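Local coordinates for uncharacterized protein (Cytophaga hutchinsonii, PDB 3OMT) that is of unknown function but, as an Xre-family helix-turn-helix protein, is probably the DNA-binding antitoxin component of a toxin-antitoxin system, at residues Leu60-Val64 against Arg65-Val69. Residues are numbered along the deposited sequence; the frame is centred on the assembly and turned at random. Where two conformers were deposited one is given.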
ATOM      1  N   LEU A  60       3.772  -7.208 -13.121  1.00 10.38           N
ATOM      2  CA  LEU A  60       2.834  -8.333 -13.154  1.00 11.29           C
ATOM      3  C   LEU A  60       1.599  -8.107 -13.986  1.00 11.69           C
ATOM      4  O   LEU A  60       0.815  -9.057 -14.218  1.00 12.52           O
ATOM      5  CB  LEU A  60       2.421  -8.727 -11.749  1.00 11.70           C
ATOM      6  CG  LEU A  60       3.510  -9.420 -10.969  1.00  9.62           C
ATOM      7  CD1 LEU A  60       3.216  -9.497  -9.508  1.00 12.51           C
ATOM      8  CD2 LEU A  60       3.838 -10.843 -11.527  1.00 13.13           C
ATOM      9  N   ASN A  61       1.372  -6.873 -14.394  1.00 12.01           N
ATOM     10  CA  ASN A  61       0.159  -6.499 -15.152  1.00 13.91           C
ATOM     11  C   ASN A  61      -1.154  -6.767 -14.395  1.00 13.89           C
ATOM     12  O   ASN A  61      -2.108  -7.394 -14.923  1.00 14.85           O
ATOM     13  CB  ASN A  61       0.109  -7.199 -16.522  1.00 14.88           C
ATOM     14  CG  ASN A  61      -0.903  -6.571 -17.440  1.00 18.78           C
ATOM     15  OD1 ASN A  61      -1.196  -5.396 -17.318  1.00 25.53           O
ATOM     16  ND2 ASN A  61      -1.450  -7.351 -18.351  1.00 26.70           N
ATOM     17  N   VAL A  62      -1.172  -6.317 -13.138  1.00 11.62           N
ATOM     18  CA  VAL A  62      -2.329  -6.420 -12.277  1.00 11.54           C
ATOM     19  C   VAL A  62      -2.573  -5.060 -11.663  1.00 10.47           C
ATOM     20  O   VAL A  62      -1.667  -4.232 -11.548  1.00 10.11           O
ATOM     21  CB  VAL A  62      -2.140  -7.495 -11.111  1.00 12.72           C
ATOM     22  CG1 VAL A  62      -1.929  -8.849 -11.700  1.00 18.06           C
ATOM     23  CG2 VAL A  62      -1.006  -7.101 -10.127  1.00 12.18           C
ATOM     24  N   ASP A  63      -3.811  -4.841 -11.231  1.00 10.77           N
ATOM     25  CA  ASP A  63      -4.148  -3.663 -10.456  1.00 10.74           C
ATOM     26  C   ASP A  63      -3.356  -3.764  -9.154  1.00  9.76           C
ATOM     27  O   ASP A  63      -3.367  -4.787  -8.491  1.00  8.81           O
ATOM     28  CB  ASP A  63      -5.663  -3.683 -10.188  1.00 11.76           C
ATOM     29  CG  ASP A  63      -6.182  -2.484  -9.443  1.00 13.21           C
ATOM     30  OD1 ASP A  63      -5.451  -1.707  -8.898  1.00 12.71           O
ATOM     31  OD2 ASP A  63      -7.432  -2.351  -9.399  1.00 21.70           O
ATOM     32  N   VAL A  64      -2.655  -2.699  -8.820  1.00  8.30           N
ATOM     33  CA  VAL A  64      -1.874  -2.613  -7.592  1.00  8.40           C
ATOM     34  C   VAL A  64      -2.722  -3.001  -6.369  1.00  7.53           C
ATOM     35  O   VAL A  64      -2.214  -3.598  -5.405  1.00  7.90           O
ATOM     36  CB  VAL A  64      -1.242  -1.205  -7.456  1.00  6.59           C
ATOM     37  CG1 VAL A  64      -2.343  -0.093  -7.259  1.00  8.29           C
ATOM     38  CG2 VAL A  64      -0.209  -1.173  -6.293  1.00  7.69           C
ATOM     39  N   ARG A  65      -4.017  -2.706  -6.417  1.00  7.26           N
ATOM     40  CA  ARG A  65      -4.887  -3.021  -5.267  1.00  6.62           C
ATOM     41  C   ARG A  65      -4.900  -4.523  -4.955  1.00  7.04           C
ATOM     42  O   ARG A  65      -5.113  -4.926  -3.769  1.00  8.66           O
ATOM     43  CB  ARG A  65      -6.293  -2.546  -5.521  1.00  7.12           C
ATOM     44  CG  ARG A  65      -6.447  -1.033  -5.461  1.00  7.84           C
ATOM     45  CD  ARG A  65      -7.850  -0.593  -5.723  1.00  8.45           C
ATOM     46  NE  ARG A  65      -7.964   0.859  -5.529  1.00 10.44           N
ATOM     47  CZ  ARG A  65      -9.120   1.531  -5.642  1.00 12.71           C
ATOM     48  NH1 ARG A  65     -10.251   0.913  -6.025  1.00 14.91           N
ATOM     49  NH2 ARG A  65      -9.139   2.820  -5.383  1.00 12.25           N
ATOM     50  N   GLU A  66      -4.707  -5.364  -5.980  1.00  6.97           N
ATOM     51  CA  GLU A  66      -4.739  -6.805  -5.771  1.00  7.49           C
ATOM     52  C   GLU A  66      -3.522  -7.330  -4.990  1.00  7.43           C
ATOM     53  O   GLU A  66      -3.548  -8.452  -4.517  1.00  7.25           O
ATOM     54  CB  GLU A  66      -4.844  -7.545  -7.134  1.00  8.39           C
ATOM     55  CG  GLU A  66      -6.152  -7.238  -7.811  1.00 10.63           C
ATOM     56  CD  GLU A  66      -6.326  -7.975  -9.112  1.00 15.63           C
ATOM     57  OE1 GLU A  66      -5.612  -8.982  -9.329  1.00 16.34           O
ATOM     58  OE2 GLU A  66      -7.203  -7.547  -9.909  1.00 20.60           O
ATOM     59  N   LEU A  67      -2.453  -6.524  -4.870  1.00  7.10           N
ATOM     60  CA  LEU A  67      -1.258  -6.954  -4.147  1.00  7.37           C
ATOM     61  C   LEU A  67      -1.442  -6.844  -2.649  1.00  7.61           C
ATOM     62  O   LEU A  67      -0.628  -7.348  -1.916  1.00  8.47           O
ATOM     63  CB  LEU A  67      -0.073  -6.121  -4.563  1.00  7.10           C
ATOM     64  CG  LEU A  67       0.393  -6.242  -6.026  1.00  6.61           C
ATOM     65  CD1 LEU A  67       1.511  -5.241  -6.389  1.00  9.48           C
ATOM     66  CD2 LEU A  67       0.730  -7.709  -6.366  1.00  9.68           C
ATOM     67  N   ILE A  68      -2.487  -6.141  -2.206  1.00  7.41           N
ATOM     68  CA  ILE A  68      -2.759  -5.851  -0.784  0.60  8.36           C
ATOM     69  C   ILE A  68      -3.956  -6.705  -0.361  1.00  7.90           C
ATOM     70  O   ILE A  68      -4.907  -6.841  -1.136  1.00  7.65           O
ATOM     71  CB  ILE A  68      -3.083  -4.322  -0.622  0.60  8.22           C
ATOM     72  CG1 ILE A  68      -1.931  -3.504  -1.210  0.60 12.78           C
ATOM     73  CG2 ILE A  68      -3.387  -3.966   0.853  0.60  7.13           C
ATOM     74  CD1 ILE A  68      -0.627  -3.935  -0.640  0.60 15.17           C
ATOM     75  N   VAL A  69      -3.948  -7.248   0.849  1.00  7.55           N
ATOM     76  CA  VAL A  69      -5.129  -7.994   1.300  1.00  7.88           C
ATOM     77  C   VAL A  69      -6.267  -6.990   1.580  1.00  8.02           C
ATOM     78  O   VAL A  69      -6.041  -5.865   2.050  1.00  9.29           O
ATOM     79  CB  VAL A  69      -4.863  -8.885   2.525  1.00  7.93           C
ATOM     80  CG1 VAL A  69      -3.817  -9.970   2.172  1.00  9.53           C
ATOM     81  CG2 VAL A  69      -4.369  -8.080   3.786  1.00  7.54           C
TER
HETATM   82  O   HOH W   1      -6.001  -6.713 -12.283  1.00 20.28           O
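The contact is a short helix-like turn that follows helix 50-60 of the helix-turn-helix domain, with Asp-63 at its start hydrogen-bonded to Arg-65 and Glu-66. The OD1 of Asp-63 takes the backbone N of Arg-65 at 3.0 Å, in a nearly straight bond (168°). The donor lies above the carboxylate plane. The chi1 of -177° sets CG of Asp-63 opposite the backbone N and beside the carbonyl carbon, which brings OD1 to the N-H of Arg-65. Two backbone bonds then close the turn: Glu-66 N to Asp-63 O at 2.9 Å, and Leu-67 N to Val-64 O at 3.0 Å.

A water bridges the backbone N of Asp-63 and the carboxylate of Glu-66. It accepts from Asp-63 N at 3.1 Å and donates to Glu-66 OE2 at 2.8 Å. On the buried side, CD2 of Leu-67 meets CG2 of Val-62 at 4.2 Å, the side chains crossing at about a right angle. CD1 of Leu-60 lies 4.4 Å from CD2 of Leu-67. Leu-60 and Leu-67 also pack on Val-16 of helix 13-20.

Asp-63 OD2 is hydrogen-bonded to OG of Ser-70 of the second subunit, and Arg-65 NH2 to the Ile-68 carbonyl there. The two carboxylate oxygens of Asp-63 thus divide the work, OD1 within the turn and OD2 across the subunit interface, which should restrict the rotation of the group, while Leu-67 packs the turn against Leu-60, Val-62 and helix 13-20.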